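Local coordinates for erythrocyte membrane protein 1 (Plasmodium falciparum, PDB 2XU0), which probably binds host cell surface receptors, this piece being its N-terminal segment and first Duffy-binding-like domain, a module involved in rosetting, at residues Asn24-Gln36 / Lys415-Ser427. The protein carries 10 engineered substitutions. Sequence-based numbering, arbitrary orientation.
Sequences NVLENIGIKIYNQ and KEFYENLDKKSYS
Glu416 opens the contact, its CB lying 3.8 Å from Ile33 CD1 and its folded-back chain running beside the amide of Gln36; Gln36 NE2 is 3.6 Å from Glu416 OE2, a loose polar approach. Two successive turns of helix 24-36 then receive Phe417 as a knob among Leu26, Ile29, Gly30 and Ile33. With CG anti to the backbone N (chi1 -162°), the ring swings in under Ile29, whose CG2 makes a CH-pi contact over one face, 3.6 Å from the ring centroid. Leu26 O sits at the ring edge, near CZ, while Leu26 CD2 touches CZ and CE2. Pro310 and Leu313 also pack against this ring. Asn420 offers carbon to the interface: its CB meets Ile29 CG2 at 3.5 Å. Its amide turns back instead, ND2 donating to Glu416 O (3.1 Å, 162° at the hydrogen) from the face of that carbonyl opposite the one used by Asn420 N. The Leu421 side chain crosses that of Ile29 at about a right angle, CD2 against CD1. Past the helix end, Lys424 stretches back across the interface, bending only at its last torsion, and its NZ comes within 3.9 Å of Lys32 NZ; this like-charged pair probably repels unless solvent or anions screen it. Tyr426 finishes the contact with CE2 against Val25 CG1, and Leu435 of helix 429-437 touches both side chains. The result is a helix pair with axes 133° apart, Phe417 its knob, that docks the N-terminal segment of PfEMP1 onto the C-terminal subdomain of the helical Duffy-binding-like fold.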
# COMPACT_ATOMS: atom_id res chain seq x y z
N ASN A 24 -1.02 12.12 0.07
CA ASN A 24 -0.59 13.47 0.42
C ASN A 24 -1.16 13.95 1.75
O ASN A 24 -0.42 14.48 2.58
CB ASN A 24 -0.90 14.49 -0.74
CG ASN A 24 0.11 14.41 -1.83
OD1 ASN A 24 1.28 14.15 -1.56
ND2 ASN A 24 -0.30 14.60 -3.07
N VAL A 25 -2.46 13.72 1.97
CA VAL A 25 -3.09 14.14 3.23
C VAL A 25 -2.50 13.36 4.43
O VAL A 25 -2.19 13.97 5.44
CB VAL A 25 -4.64 14.05 3.15
CG1 VAL A 25 -5.31 14.16 4.52
CG2 VAL A 25 -5.19 15.12 2.18
N LEU A 26 -2.27 12.05 4.28
CA LEU A 26 -1.74 11.25 5.39
C LEU A 26 -0.30 11.62 5.68
O LEU A 26 0.07 11.68 6.85
CB LEU A 26 -1.91 9.72 5.14
CG LEU A 26 -3.34 9.17 4.91
CD1 LEU A 26 -3.31 7.77 4.28
CD2 LEU A 26 -4.15 9.17 6.17
N GLU A 27 0.52 11.83 4.63
CA GLU A 27 1.93 12.25 4.74
C GLU A 27 2.00 13.60 5.51
O GLU A 27 2.89 13.81 6.35
CB GLU A 27 2.53 12.46 3.34
CG GLU A 27 3.07 11.20 2.69
CD GLU A 27 4.46 10.82 3.13
OE1 GLU A 27 4.92 11.31 4.18
OE2 GLU A 27 5.06 9.96 2.46
N ASN A 28 1.06 14.48 5.23
CA ASN A 28 1.03 15.76 5.92
C ASN A 28 0.72 15.63 7.40
O ASN A 28 1.30 16.35 8.21
CB ASN A 28 0.20 16.78 5.21
CG ASN A 28 0.91 17.34 4.00
OD1 ASN A 28 2.02 17.87 4.09
ND2 ASN A 28 0.31 17.19 2.83
N ILE A 29 -0.12 14.66 7.77
CA ILE A 29 -0.38 14.44 9.20
C ILE A 29 0.82 13.70 9.80
O ILE A 29 1.22 14.03 10.90
CB ILE A 29 -1.76 13.77 9.47
CG1 ILE A 29 -2.89 14.65 8.91
CG2 ILE A 29 -1.94 13.50 10.97
CD1 ILE A 29 -4.23 13.90 8.71
N GLY A 30 1.43 12.78 9.03
CA GLY A 30 2.62 12.04 9.43
C GLY A 30 3.79 12.94 9.82
O GLY A 30 4.51 12.63 10.77
N ILE A 31 3.99 14.04 9.07
CA ILE A 31 5.03 15.05 9.34
C ILE A 31 4.81 15.62 10.73
O ILE A 31 5.76 15.77 11.48
CB ILE A 31 4.97 16.24 8.32
CG1 ILE A 31 5.44 15.82 6.95
CG2 ILE A 31 5.81 17.45 8.81
CD1 ILE A 31 5.37 16.90 5.98
N LYS A 32 3.54 16.00 11.05
CA LYS A 32 3.21 16.58 12.35
C LYS A 32 3.50 15.59 13.47
O LYS A 32 4.14 15.97 14.44
CB LYS A 32 1.76 17.05 12.40
CG LYS A 32 1.42 18.17 11.44
CD LYS A 32 0.19 18.93 11.94
CE LYS A 32 -0.16 20.11 11.07
NZ LYS A 32 -0.87 19.69 9.82
N ILE A 33 3.11 14.30 13.29
CA ILE A 33 3.38 13.25 14.27
C ILE A 33 4.90 13.06 14.51
O ILE A 33 5.35 13.00 15.65
CB ILE A 33 2.67 11.92 13.89
CG1 ILE A 33 1.15 12.09 13.69
CG2 ILE A 33 3.00 10.78 14.87
CD1 ILE A 33 0.32 12.81 14.87
N TYR A 34 5.67 12.99 13.42
CA TYR A 34 7.11 12.83 13.47
C TYR A 34 7.73 14.02 14.23
O TYR A 34 8.58 13.81 15.09
CB TYR A 34 7.70 12.68 12.05
CG TYR A 34 9.22 12.70 12.01
CD1 TYR A 34 9.91 13.86 11.64
CD2 TYR A 34 9.96 11.60 12.42
CE1 TYR A 34 11.30 13.89 11.63
CE2 TYR A 34 11.36 11.63 12.44
CZ TYR A 34 12.03 12.79 12.04
OH TYR A 34 13.40 12.82 12.04
N ASN A 35 7.29 15.24 13.90
CA ASN A 35 7.75 16.49 14.54
C ASN A 35 7.50 16.50 16.04
O ASN A 35 8.40 16.86 16.79
CB ASN A 35 7.11 17.71 13.89
CG ASN A 35 7.72 18.08 12.57
OD1 ASN A 35 8.83 17.67 12.25
ND2 ASN A 35 7.00 18.86 11.78
N GLN A 36 6.30 16.06 16.49
CA GLN A 36 5.99 15.97 17.93
C GLN A 36 6.94 15.01 18.62
O GLN A 36 7.41 15.29 19.72
CB GLN A 36 4.54 15.49 18.17
CG GLN A 36 3.47 16.56 17.98
CD GLN A 36 2.09 15.96 17.74
OE1 GLN A 36 1.38 16.37 16.82
NE2 GLN A 36 1.68 14.98 18.53
N LYS A 415 -3.52 7.51 18.52
CA LYS A 415 -4.47 8.53 19.02
C LYS A 415 -4.28 9.92 18.42
O LYS A 415 -5.23 10.42 17.83
CB LYS A 415 -4.49 8.59 20.55
CG LYS A 415 -5.79 9.14 21.11
CD LYS A 415 -5.74 9.25 22.62
CE LYS A 415 -7.12 9.39 23.22
NZ LYS A 415 -7.06 9.53 24.70
N GLU A 416 -3.07 10.52 18.50
CA GLU A 416 -2.82 11.86 17.93
C GLU A 416 -3.14 11.94 16.45
O GLU A 416 -3.63 12.98 16.00
CB GLU A 416 -1.39 12.35 18.18
CG GLU A 416 -1.10 12.81 19.60
CD GLU A 416 -1.68 14.15 20.01
OE1 GLU A 416 -1.90 14.34 21.23
OE2 GLU A 416 -1.91 15.01 19.13
N PHE A 417 -2.84 10.85 15.67
CA PHE A 417 -3.12 10.86 14.22
C PHE A 417 -4.61 10.98 13.95
O PHE A 417 -5.03 11.84 13.17
CB PHE A 417 -2.55 9.62 13.53
CG PHE A 417 -2.43 9.81 12.04
CD1 PHE A 417 -1.20 10.08 11.45
CD2 PHE A 417 -3.54 9.65 11.21
CE1 PHE A 417 -1.09 10.22 10.08
CE2 PHE A 417 -3.43 9.80 9.83
CZ PHE A 417 -2.21 10.11 9.28
N TYR A 418 -5.42 10.13 14.59
CA TYR A 418 -6.87 10.15 14.44
C TYR A 418 -7.45 11.48 14.97
O TYR A 418 -8.41 11.97 14.39
CB TYR A 418 -7.54 8.88 15.00
CG TYR A 418 -7.36 7.67 14.10
CD1 TYR A 418 -8.14 7.51 12.95
CD2 TYR A 418 -6.44 6.68 14.40
CE1 TYR A 418 -7.97 6.41 12.11
CE2 TYR A 418 -6.28 5.56 13.58
CZ TYR A 418 -7.04 5.44 12.43
OH TYR A 418 -6.85 4.35 11.60
N GLU A 419 -6.77 12.13 15.97
CA GLU A 419 -7.16 13.46 16.49
C GLU A 419 -7.05 14.46 15.32
O GLU A 419 -7.99 15.21 15.07
CB GLU A 419 -6.21 13.89 17.65
CG GLU A 419 -6.90 14.13 18.99
CD GLU A 419 -6.34 13.34 20.16
OE1 GLU A 419 -5.15 13.53 20.50
OE2 GLU A 419 -7.11 12.58 20.78
N ASN A 420 -5.94 14.42 14.56
CA ASN A 420 -5.71 15.27 13.39
C ASN A 420 -6.67 15.05 12.24
O ASN A 420 -7.01 16.01 11.57
CB ASN A 420 -4.27 15.18 12.91
CG ASN A 420 -3.37 16.13 13.65
OD1 ASN A 420 -3.24 17.30 13.27
ND2 ASN A 420 -2.78 15.66 14.74
N LEU A 421 -7.07 13.79 11.96
CA LEU A 421 -8.04 13.46 10.89
C LEU A 421 -9.38 14.10 11.21
O LEU A 421 -10.06 14.60 10.31
CB LEU A 421 -8.26 11.93 10.78
CG LEU A 421 -7.27 11.13 9.97
CD1 LEU A 421 -7.57 9.66 10.13
CD2 LEU A 421 -7.31 11.52 8.49
N ASP A 422 -9.77 14.03 12.48
CA ASP A 422 -11.00 14.60 13.03
C ASP A 422 -11.01 16.12 12.90
O ASP A 422 -12.03 16.66 12.47
CB ASP A 422 -11.18 14.19 14.49
CG ASP A 422 -12.37 14.85 15.16
OD1 ASP A 422 -13.51 14.39 14.93
OD2 ASP A 422 -12.16 15.80 15.94
N LYS A 423 -9.89 16.80 13.26
CA LYS A 423 -9.72 18.26 13.16
C LYS A 423 -10.00 18.73 11.74
O LYS A 423 -10.63 19.76 11.55
CB LYS A 423 -8.32 18.70 13.62
CG LYS A 423 -8.25 18.99 15.12
CD LYS A 423 -6.82 19.27 15.58
CE LYS A 423 -6.67 19.09 17.07
NZ LYS A 423 -5.24 18.93 17.45
N LYS A 424 -9.57 17.92 10.74
CA LYS A 424 -9.84 18.14 9.33
C LYS A 424 -11.23 17.50 9.03
O LYS A 424 -11.92 17.11 9.98
CB LYS A 424 -8.69 17.59 8.48
CG LYS A 424 -7.35 18.19 8.93
CD LYS A 424 -6.14 17.63 8.19
CE LYS A 424 -4.87 18.39 8.54
NZ LYS A 424 -4.46 18.19 9.96
N SER A 425 -11.69 17.43 7.79
CA SER A 425 -13.05 16.88 7.60
C SER A 425 -13.27 15.34 7.81
O SER A 425 -14.42 14.89 7.97
CB SER A 425 -13.63 17.33 6.25
OG SER A 425 -12.76 17.05 5.16
N TYR A 426 -12.17 14.58 7.92
CA TYR A 426 -12.09 13.12 7.87
C TYR A 426 -12.68 12.20 8.94
O TYR A 426 -12.58 10.98 8.78
CB TYR A 426 -10.72 12.69 7.34
CG TYR A 426 -10.21 13.69 6.31
CD1 TYR A 426 -10.89 13.89 5.11
CD2 TYR A 426 -9.13 14.52 6.59
CE1 TYR A 426 -10.50 14.88 4.21
CE2 TYR A 426 -8.70 15.48 5.68
CZ TYR A 426 -9.40 15.67 4.50
OH TYR A 426 -9.00 16.62 3.59
N SER A 427 -13.44 12.72 9.91
CA SER A 427 -14.14 11.84 10.87
C SER A 427 -15.30 11.12 10.14
O SER A 427 -15.70 10.02 10.53
CB SER A 427 -14.68 12.63 12.05
OG SER A 427 -13.75 12.59 13.12